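Local coordinates for O-methyltransferase, SAM-dependent (Legionella pneumophila subsp. pneumophila, PDB 3R3H), which probably transfers methyl groups from S-adenosylmethionine to hydroxyl groups of an acceptor, as an O-methyltransferase, at residues 73-78 with 103-108; 155-160 with 201-206; 91-96 with 143-148. All blocks are in the same frame, centred on the assembly; numbering follows the deposited sequence.

In the fold
The three contacts belong to one class I, Rossmann-like methyltransferase fold with strand order 3-2-1-4-5-7-6. Interaction 1 packs helix 73-80 on helix 102-107, the helices after strands 63-68 and 87-92. Interaction 2 lies across the chain's centre from it and reaches an outermost strand, 203-208. Their centres are 28 Å apart. Interaction 3 joins the loops at the carboxyl ends of strands 87-92 and 137-143. Its centre is 20 Å from each of the others, and its nearest atoms come within about 7 Å of theirs. In this fold, cofactor and substrate generally bind at the carboxyl ends of the parallel strands. Interaction 3 is therefore probably beside the active site.

Interaction 1: 73-78 with 103-108; sequences YSALAM and PYWREA
A chi1 of 178° swings L76 CG away from its own backbone N, while W105 CG (chi1 -67°) is anti to the carbonyl carbon. Leucine and five-membered ring meet between the helices. The contact joins two helices of the class I, Rossmann-like methyltransferase fold. Helix 73-80 follows the first strand and its glycine-rich loop. Helix 102-107 follows the second strand, 87-92. The backbones are closest at L76 and W105, with CA atoms 6.4 Å apart.

The leucine and the indole run antiparallel alongside one another. L76 meets the indole with two carbons. Its CB is 3.8 Å from W105 CD1, and its CD1 is 3.7 Å from the same ring atom. The approach to the ring is oblique. L76 CD1 also packs on A108, with A108 CB 4.0 Å away, and so bridges the tryptophan and the end of the second segment.

No hydrogen bond crosses between the segments, and all four touching residues are buried. The packing continues beyond them. L27 of helix 25-32 touches L76, and A26 of that helix touches A108, while A75 also packs on E66 of strand 63-68. The indole nitrogen is satisfied just before the first segment: W105 NE1 donates to the carbonyl oxygen of G72. This bond ties the tryptophan to the loop leading into helix 73-80 and would restrain the turn of its ring. At the six-membered side of that ring, A75 CB lies 4.2 Å from W105 CZ2.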
loop_
_atom_site.group_PDB
_atom_site.type_symbol
_atom_site.label_atom_id
_atom_site.label_comp_id
_atom_site.label_asym_id
_atom_site.label_seq_id
_atom_site.Cartn_x
_atom_site.Cartn_y
_atom_site.Cartn_z
ATOM N N TYR A 73 -14.429 14.355 -1.018
ATOM C CA TYR A 73 -13.290 14.228 -0.100
ATOM C C TYR A 73 -12.075 13.564 -0.756
ATOM O O TYR A 73 -10.954 14.091 -0.672
ATOM C CB TYR A 73 -13.711 13.429 1.139
ATOM C CG TYR A 73 -12.623 13.199 2.169
ATOM C CD1 TYR A 73 -11.630 12.236 1.976
ATOM C CD2 TYR A 73 -12.581 13.953 3.334
ATOM C CE1 TYR A 73 -10.617 12.032 2.928
ATOM C CE2 TYR A 73 -11.573 13.769 4.288
ATOM C CZ TYR A 73 -10.598 12.812 4.082
ATOM O OH TYR A 73 -9.609 12.661 5.021
ATOM N N SER A 74 -12.284 12.416 -1.401
ATOM C CA SER A 74 -11.176 11.721 -2.050
ATOM C C SER A 74 -10.630 12.509 -3.244
ATOM O O SER A 74 -9.452 12.400 -3.581
ATOM C CB SER A 74 -11.600 10.300 -2.486
ATOM O OG SER A 74 -12.877 10.289 -3.099
ATOM N N ALA A 75 -11.487 13.309 -3.870
ATOM C CA ALA A 75 -11.080 14.118 -5.020
ATOM C C ALA A 75 -10.159 15.258 -4.559
ATOM O O ALA A 75 -9.213 15.648 -5.269
ATOM C CB ALA A 75 -12.320 14.691 -5.722
ATOM N N LEU A 76 -10.450 15.780 -3.366
ATOM C CA LEU A 76 -9.676 16.860 -2.793
ATOM C C LEU A 76 -8.307 16.347 -2.384
ATOM O O LEU A 76 -7.268 16.894 -2.792
ATOM C CB LEU A 76 -10.411 17.415 -1.581
ATOM C CG LEU A 76 -9.709 18.548 -0.820
ATOM C CD1 LEU A 76 -9.452 19.728 -1.757
ATOM C CD2 LEU A 76 -10.586 18.959 0.347
ATOM N N ALA A 77 -8.318 15.287 -1.573
ATOM C CA ALA A 77 -7.083 14.660 -1.090
ATOM C C ALA A 77 -6.167 14.340 -2.256
ATOM O O ALA A 77 -4.968 14.569 -2.181
ATOM C CB ALA A 77 -7.405 13.377 -0.326
ATOM N N MET A 78 -6.745 13.811 -3.332
ATOM C CA MET A 78 -5.983 13.456 -4.524
ATOM C C MET A 78 -5.284 14.660 -5.163
ATOM O O MET A 78 -4.098 14.569 -5.501
ATOM C CB MET A 78 -6.894 12.765 -5.555
ATOM C CG MET A 78 -6.920 11.239 -5.416
ATOM S SD MET A 78 -8.049 10.369 -6.540
ATOM C CE MET A 78 -8.900 9.327 -5.363
ATOM N N PRO A 103 -16.927 24.478 -2.311
ATOM C CA PRO A 103 -16.530 25.485 -1.318
ATOM C C PRO A 103 -15.189 25.093 -0.671
ATOM O O PRO A 103 -14.259 25.913 -0.568
ATOM C CB PRO A 103 -17.689 25.458 -0.315
ATOM C CG PRO A 103 -18.843 25.131 -1.176
ATOM C CD PRO A 103 -18.307 24.029 -2.061
ATOM N N TYR A 104 -15.105 23.834 -0.238
ATOM C CA TYR A 104 -13.903 23.310 0.389
ATOM C C TYR A 104 -12.754 23.262 -0.614
ATOM O O TYR A 104 -11.609 23.580 -0.275
ATOM C CB TYR A 104 -14.177 21.916 0.937
ATOM C CG TYR A 104 -15.286 21.903 1.949
ATOM C CD1 TYR A 104 -16.606 21.711 1.558
ATOM C CD2 TYR A 104 -15.018 22.112 3.299
ATOM C CE1 TYR A 104 -17.630 21.721 2.477
ATOM C CE2 TYR A 104 -16.031 22.135 4.231
ATOM C CZ TYR A 104 -17.341 21.938 3.818
ATOM O OH TYR A 104 -18.364 21.979 4.744
ATOM N N TRP A 105 -13.051 22.859 -1.845
ATOM C CA TRP A 105 -12.021 22.811 -2.866
ATOM C C TRP A 105 -11.351 24.192 -3.036
ATOM O O TRP A 105 -10.130 24.276 -3.158
ATOM C CB TRP A 105 -12.621 22.330 -4.194
ATOM C CG TRP A 105 -13.100 20.879 -4.186
ATOM C CD1 TRP A 105 -12.810 19.910 -3.257
ATOM C CD2 TRP A 105 -13.930 20.248 -5.175
ATOM N NE1 TRP A 105 -13.413 18.723 -3.606
ATOM C CE2 TRP A 105 -14.108 18.899 -4.773
ATOM C CE3 TRP A 105 -14.543 20.691 -6.360
ATOM C CZ2 TRP A 105 -14.875 17.984 -5.522
ATOM C CZ3 TRP A 105 -15.313 19.776 -7.109
ATOM C CH2 TRP A 105 -15.470 18.437 -6.680
ATOM N N ARG A 106 -12.155 25.259 -3.035
ATOM C CA ARG A 106 -11.655 26.636 -3.170
ATOM C C ARG A 106 -10.785 26.991 -1.979
ATOM O O ARG A 106 -9.659 27.470 -2.118
ATOM C CB ARG A 106 -12.808 27.643 -3.198
ATOM C CG ARG A 106 -13.838 27.414 -4.268
ATOM C CD ARG A 106 -13.553 28.239 -5.489
ATOM N NE ARG A 106 -14.298 27.751 -6.643
ATOM C CZ ARG A 106 -15.615 27.558 -6.668
ATOM N NH1 ARG A 106 -16.347 27.812 -5.584
ATOM N NH2 ARG A 106 -16.199 27.110 -7.781
ATOM N N GLU A 107 -11.355 26.769 -0.803
ATOM C CA GLU A 107 -10.692 27.039 0.453
ATOM C C GLU A 107 -9.304 26.421 0.451
ATOM O O GLU A 107 -8.358 27.006 0.975
ATOM C CB GLU A 107 -11.536 26.471 1.591
ATOM C CG GLU A 107 -10.882 26.476 2.964
ATOM C CD GLU A 107 -11.707 25.695 3.992
ATOM O OE1 GLU A 107 -11.110 25.224 4.990
ATOM O OE2 GLU A 107 -12.947 25.558 3.808
ATOM N N ALA A 108 -9.183 25.246 -0.163
ATOM C CA ALA A 108 -7.908 24.540 -0.233
ATOM C C ALA A 108 -7.141 24.795 -1.530
ATOM O O ALA A 108 -6.090 24.199 -1.746
ATOM C CB ALA A 108 -8.129 23.044 -0.039
#

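Interaction 2: 155-160 with 201-206; sequences LALKLV and SRVFVS
L157 lays its CD1 methyl over one face of the R202 guanidinium. The methyl sits nearer NH2 than the centre of the group, and L157 CD1 is 3.5 Å from R202 CZ. The two side chains are roughly perpendicular. The arginine chain bends at chi3 (-66°), which brings the flat group against L157 CD1. The other branch of the leucine packs on V203: L157 CD2 is 3.9 Å from V203 CG1.

These residues join helix 149-159 to the start of strand 203-208, an outermost strand of the seven-stranded methyltransferase sheet in this chain. It pairs with 214-219, the antiparallel strand that gives the class I sheet its 5-7-6 end. R202 is exposed, but its charge has partners. NH2 forms salt bridges with D200, just before its own segment, and with E154, just before L157's segment. Both carboxylates meet the same nitrogen, NH2, and so anchor that end of the guanidinium beside L157. Farther along the strand, F204 packs on M54 of the second subunit and makes a cation-pi contact with R57 of that subunit.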
loop_
_atom_site.group_PDB
_atom_site.type_symbol
_atom_site.label_atom_id
_atom_site.label_comp_id
_atom_site.label_asym_id
_atom_site.label_seq_id
_atom_site.Cartn_x
_atom_site.Cartn_y
_atom_site.Cartn_z
ATOM N N LEU A 155 -12.208 -1.008 -18.940
ATOM C CA LEU A 155 -12.086 0.379 -19.368
ATOM C C LEU A 155 -10.837 1.015 -18.743
ATOM O O LEU A 155 -10.031 1.639 -19.435
ATOM C CB LEU A 155 -13.336 1.136 -18.929
ATOM C CG LEU A 155 -14.274 1.834 -19.922
ATOM C CD1 LEU A 155 -14.119 1.288 -21.327
ATOM C CD2 LEU A 155 -15.711 1.655 -19.424
ATOM N N ALA A 156 -10.686 0.838 -17.432
ATOM C CA ALA A 156 -9.552 1.374 -16.692
ATOM C C ALA A 156 -8.237 0.875 -17.272
ATOM O O ALA A 156 -7.224 1.585 -17.248
ATOM C CB ALA A 156 -9.653 0.976 -15.216
ATOM N N LEU A 157 -8.248 -0.355 -17.776
ATOM C CA LEU A 157 -7.054 -0.943 -18.372
ATOM C C LEU A 157 -6.679 -0.216 -19.661
ATOM O O LEU A 157 -5.511 -0.184 -20.048
ATOM C CB LEU A 157 -7.273 -2.432 -18.662
ATOM C CG LEU A 157 -7.350 -3.361 -17.446
ATOM C CD1 LEU A 157 -7.742 -4.745 -17.896
ATOM C CD2 LEU A 157 -6.021 -3.383 -16.715
ATOM N N LYS A 158 -7.671 0.365 -20.324
ATOM C CA LYS A 158 -7.413 1.100 -21.550
ATOM C C LYS A 158 -7.022 2.536 -21.198
ATOM O O LYS A 158 -6.166 3.125 -21.856
ATOM C CB LYS A 158 -8.659 1.094 -22.438
ATOM C CG LYS A 158 -9.352 -0.259 -22.504
ATOM C CD LYS A 158 -9.780 -0.619 -23.928
ATOM C CE LYS A 158 -11.131 -0.037 -24.314
ATOM N NZ LYS A 158 -12.277 -0.736 -23.651
ATOM N N LEU A 159 -7.632 3.068 -20.136
ATOM C CA LEU A 159 -7.398 4.437 -19.687
ATOM C C LEU A 159 -6.123 4.688 -18.896
ATOM O O LEU A 159 -5.699 5.836 -18.740
ATOM C CB LEU A 159 -8.584 4.924 -18.855
ATOM C CG LEU A 159 -9.880 5.288 -19.584
ATOM C CD1 LEU A 159 -10.920 5.727 -18.586
ATOM C CD2 LEU A 159 -9.620 6.399 -20.597
ATOM N N VAL A 160 -5.501 3.631 -18.401
ATOM C CA VAL A 160 -4.299 3.809 -17.600
ATOM C C VAL A 160 -2.973 3.898 -18.361
ATOM O O VAL A 160 -2.820 3.392 -19.477
ATOM C CB VAL A 160 -4.191 2.681 -16.541
ATOM C CG1 VAL A 160 -3.555 1.461 -17.155
ATOM C CG2 VAL A 160 -3.405 3.151 -15.327
ATOM N N SER A 201 -3.402 -12.355 -16.925
ATOM C CA SER A 201 -1.959 -12.405 -17.134
ATOM C C SER A 201 -1.374 -11.053 -17.524
ATOM O O SER A 201 -0.158 -10.886 -17.534
ATOM C CB SER A 201 -1.622 -13.440 -18.216
ATOM O OG SER A 201 -2.182 -13.095 -19.476
ATOM N N ARG A 202 -2.252 -10.097 -17.821
ATOM C CA ARG A 202 -1.898 -8.734 -18.259
ATOM C C ARG A 202 -1.340 -7.722 -17.254
ATOM O O ARG A 202 -0.830 -6.675 -17.651
ATOM C CB ARG A 202 -3.123 -8.074 -18.874
ATOM C CG ARG A 202 -3.720 -8.792 -20.050
ATOM C CD ARG A 202 -4.971 -8.070 -20.506
ATOM N NE ARG A 202 -6.015 -8.138 -19.487
ATOM C CZ ARG A 202 -7.267 -7.725 -19.670
ATOM N NH1 ARG A 202 -7.634 -7.207 -20.834
ATOM N NH2 ARG A 202 -8.160 -7.851 -18.694
ATOM N N VAL A 203 -1.427 -8.017 -15.965
ATOM C CA VAL A 203 -0.995 -7.046 -14.979
ATOM C C VAL A 203 -0.323 -7.586 -13.726
ATOM O O VAL A 203 -0.460 -8.758 -13.403
ATOM C CB VAL A 203 -2.228 -6.215 -14.526
ATOM C CG1 VAL A 203 -2.793 -5.416 -15.703
ATOM C CG2 VAL A 203 -3.308 -7.153 -13.972
ATOM N N PHE A 204 0.408 -6.712 -13.029
ATOM C CA PHE A 204 1.041 -7.058 -11.760
ATOM C C PHE A 204 -0.117 -6.837 -10.793
ATOM O O PHE A 204 -1.015 -6.048 -11.067
ATOM C CB PHE A 204 2.187 -6.111 -11.422
ATOM C CG PHE A 204 3.326 -6.149 -12.412
ATOM C CD1 PHE A 204 4.032 -7.330 -12.652
ATOM C CD2 PHE A 204 3.710 -4.993 -13.091
ATOM C CE1 PHE A 204 5.104 -7.351 -13.553
ATOM C CE2 PHE A 204 4.781 -5.008 -13.994
ATOM C CZ PHE A 204 5.476 -6.185 -14.223
ATOM N N VAL A 205 -0.101 -7.506 -9.655
ATOM C CA VAL A 205 -1.221 -7.403 -8.736
ATOM C C VAL A 205 -0.858 -7.586 -7.259
ATOM O O VAL A 205 0.065 -8.320 -6.926
ATOM C CB VAL A 205 -2.281 -8.465 -9.147
ATOM C CG1 VAL A 205 -3.140 -8.868 -7.964
ATOM C CG2 VAL A 205 -3.132 -7.932 -10.282
ATOM N N SER A 206 -1.576 -6.893 -6.379
ATOM C CA SER A 206 -1.388 -7.027 -4.934
ATOM C C SER A 206 -2.660 -6.537 -4.277
ATOM O O SER A 206 -3.177 -5.482 -4.632
ATOM C CB SER A 206 -0.161 -6.249 -4.415
ATOM O OG SER A 206 -0.029 -4.967 -5.003
#

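Interaction 3: 91-96 with 143-148; sequences CDINEG and DADKTN
I93 reaches A144 and D145 between two loops at the carboxyl ends of strands 87-92 and 137-143, in the class I methyltransferase fold. One methyl makes the van der Waals contact. I93 CD1 packs on A144 CB at 4.4 Å and lies 3.7 Å from D145 N. CD1 is anti to CA (chi2 173°), which carries it to the other loop. D145 meets I93 at a slant, its OD2 4.2 Å from I93 CD1; that oxygen is hydrogen-bonded to Y152 OH.

Hydrogen bonds order 91-96 in two Asx turns. N94 N donates to D92 OD2 at 3.1 Å, from above the carboxylate plane, and F70 N donates to the same oxygen. G96 N donates to N94 OD1 at 2.8 Å. In class I enzymes an acid here usually meets the cofactor ribose, so D92 may do so.

K146 gathers the polar contacts of 143-148. NZ forms a salt bridge with D143 OD1 at 3.0 Å, weak as a hydrogen bond, and bonds N170 OD1 and Y149 OH. D143, D169 and N170 match the metal-binding positions of cation-dependent O-methyltransferases and may form such a site. K146 NZ also donates to A144 O at 3.2 Å, the nitrogen 20° out of that carbonyl's plane.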
loop_
_atom_site.group_PDB
_atom_site.type_symbol
_atom_site.label_atom_id
_atom_site.label_comp_id
_atom_site.label_asym_id
_atom_site.label_seq_id
_atom_site.Cartn_x
_atom_site.Cartn_y
_atom_site.Cartn_z
ATOM N N CYS A 91 -15.640 11.445 -10.943
ATOM C CA CYS A 91 -16.892 11.118 -11.628
ATOM C C CYS A 91 -17.918 10.756 -10.577
ATOM O O CYS A 91 -17.797 9.698 -9.950
ATOM C CB CYS A 91 -16.692 9.929 -12.583
ATOM S SG CYS A 91 -15.292 10.073 -13.789
ATOM N N ASP A 92 -18.907 11.627 -10.360
ATOM C CA ASP A 92 -19.933 11.347 -9.358
ATOM C C ASP A 92 -21.235 10.836 -9.979
ATOM O O ASP A 92 -21.992 11.591 -10.604
ATOM C CB ASP A 92 -20.218 12.572 -8.487
ATOM C CG ASP A 92 -21.050 12.221 -7.253
ATOM O OD1 ASP A 92 -21.551 13.138 -6.560
ATOM O OD2 ASP A 92 -21.199 11.012 -6.968
ATOM N N ILE A 93 -21.468 9.536 -9.785
ATOM C CA ILE A 93 -22.628 8.824 -10.312
ATOM C C ILE A 93 -23.844 9.032 -9.427
ATOM O O ILE A 93 -24.979 8.788 -9.843
ATOM C CB ILE A 93 -22.336 7.327 -10.392
ATOM C CG1 ILE A 93 -22.247 6.744 -8.980
ATOM C CG2 ILE A 93 -21.017 7.116 -11.114
ATOM C CD1 ILE A 93 -22.135 5.250 -8.926
ATOM N N ASN A 94 -23.596 9.478 -8.201
ATOM C CA ASN A 94 -24.657 9.724 -7.237
ATOM C C ASN A 94 -25.782 10.596 -7.813
ATOM O O ASN A 94 -25.535 11.683 -8.376
ATOM C CB ASN A 94 -24.056 10.399 -5.999
ATOM C CG ASN A 94 -25.044 10.535 -4.852
ATOM O OD1 ASN A 94 -26.173 10.062 -4.919
ATOM N ND2 ASN A 94 -24.605 11.170 -3.780
ATOM N N GLU A 95 -27.014 10.116 -7.700
ATOM C CA GLU A 95 -28.134 10.904 -8.173
ATOM C C GLU A 95 -29.155 11.068 -7.058
ATOM O O GLU A 95 -30.313 11.438 -7.285
ATOM C CB GLU A 95 -28.762 10.304 -9.427
ATOM C CG GLU A 95 -28.851 8.809 -9.498
ATOM C CD GLU A 95 -29.306 8.368 -10.877
ATOM O OE1 GLU A 95 -30.516 8.478 -11.173
ATOM O OE2 GLU A 95 -28.443 7.939 -11.674
ATOM N N GLY A 96 -28.690 10.788 -5.843
ATOM C CA GLY A 96 -29.497 10.954 -4.649
ATOM C C GLY A 96 -29.030 12.276 -4.058
ATOM O O GLY A 96 -28.561 13.157 -4.783
ATOM N N ASP A 143 -14.593 3.024 -7.301
ATOM C CA ASP A 143 -15.486 2.800 -6.169
ATOM C C ASP A 143 -16.924 3.073 -6.628
ATOM O O ASP A 143 -17.782 3.474 -5.824
ATOM C CB ASP A 143 -15.106 3.732 -5.009
ATOM C CG ASP A 143 -15.761 3.335 -3.689
ATOM O OD1 ASP A 143 -16.594 2.398 -3.713
ATOM O OD2 ASP A 143 -15.454 3.961 -2.636
ATOM N N ALA A 144 -17.179 2.844 -7.921
ATOM C CA ALA A 144 -18.498 3.072 -8.510
ATOM C C ALA A 144 -19.424 1.890 -8.255
ATOM O O ALA A 144 -19.095 1.004 -7.464
ATOM C CB ALA A 144 -18.365 3.318 -9.995
ATOM N N ASP A 145 -20.581 1.870 -8.916
ATOM C CA ASP A 145 -21.537 0.779 -8.723
ATOM C C ASP A 145 -20.940 -0.578 -9.100
ATOM O O ASP A 145 -20.425 -0.779 -10.215
ATOM C CB ASP A 145 -22.832 1.038 -9.498
ATOM C CG ASP A 145 -22.596 1.298 -10.968
ATOM O OD1 ASP A 145 -23.478 0.909 -11.766
ATOM O OD2 ASP A 145 -21.556 1.899 -11.329
ATOM N N LYS A 146 -21.026 -1.496 -8.139
ATOM C CA LYS A 146 -20.471 -2.846 -8.235
ATOM C C LYS A 146 -20.883 -3.705 -9.427
ATOM O O LYS A 146 -20.091 -4.531 -9.891
ATOM C CB LYS A 146 -20.770 -3.609 -6.944
ATOM C CG LYS A 146 -20.617 -2.766 -5.670
ATOM C CD LYS A 146 -19.253 -2.089 -5.588
ATOM C CE LYS A 146 -19.297 -0.888 -4.657
ATOM N NZ LYS A 146 -18.042 -0.086 -4.691
ATOM N N THR A 147 -22.099 -3.510 -9.929
ATOM C CA THR A 147 -22.576 -4.312 -11.046
ATOM C C THR A 147 -22.037 -3.923 -12.411
ATOM O O THR A 147 -22.574 -4.349 -13.431
ATOM C CB THR A 147 -24.104 -4.311 -11.118
ATOM O OG1 THR A 147 -24.572 -2.969 -11.321
ATOM C CG2 THR A 147 -24.690 -4.875 -9.827
ATOM N N ASN A 148 -20.991 -3.106 -12.448
ATOM C CA ASN A 148 -20.386 -2.720 -13.726
ATOM C C ASN A 148 -18.890 -2.794 -13.536
ATOM O O ASN A 148 -18.110 -2.406 -14.406
ATOM C CB ASN A 148 -20.784 -1.301 -14.144
ATOM C CG ASN A 148 -22.151 -1.246 -14.793
ATOM O OD1 ASN A 148 -23.090 -0.695 -14.227
ATOM N ND2 ASN A 148 -22.270 -1.830 -15.988
#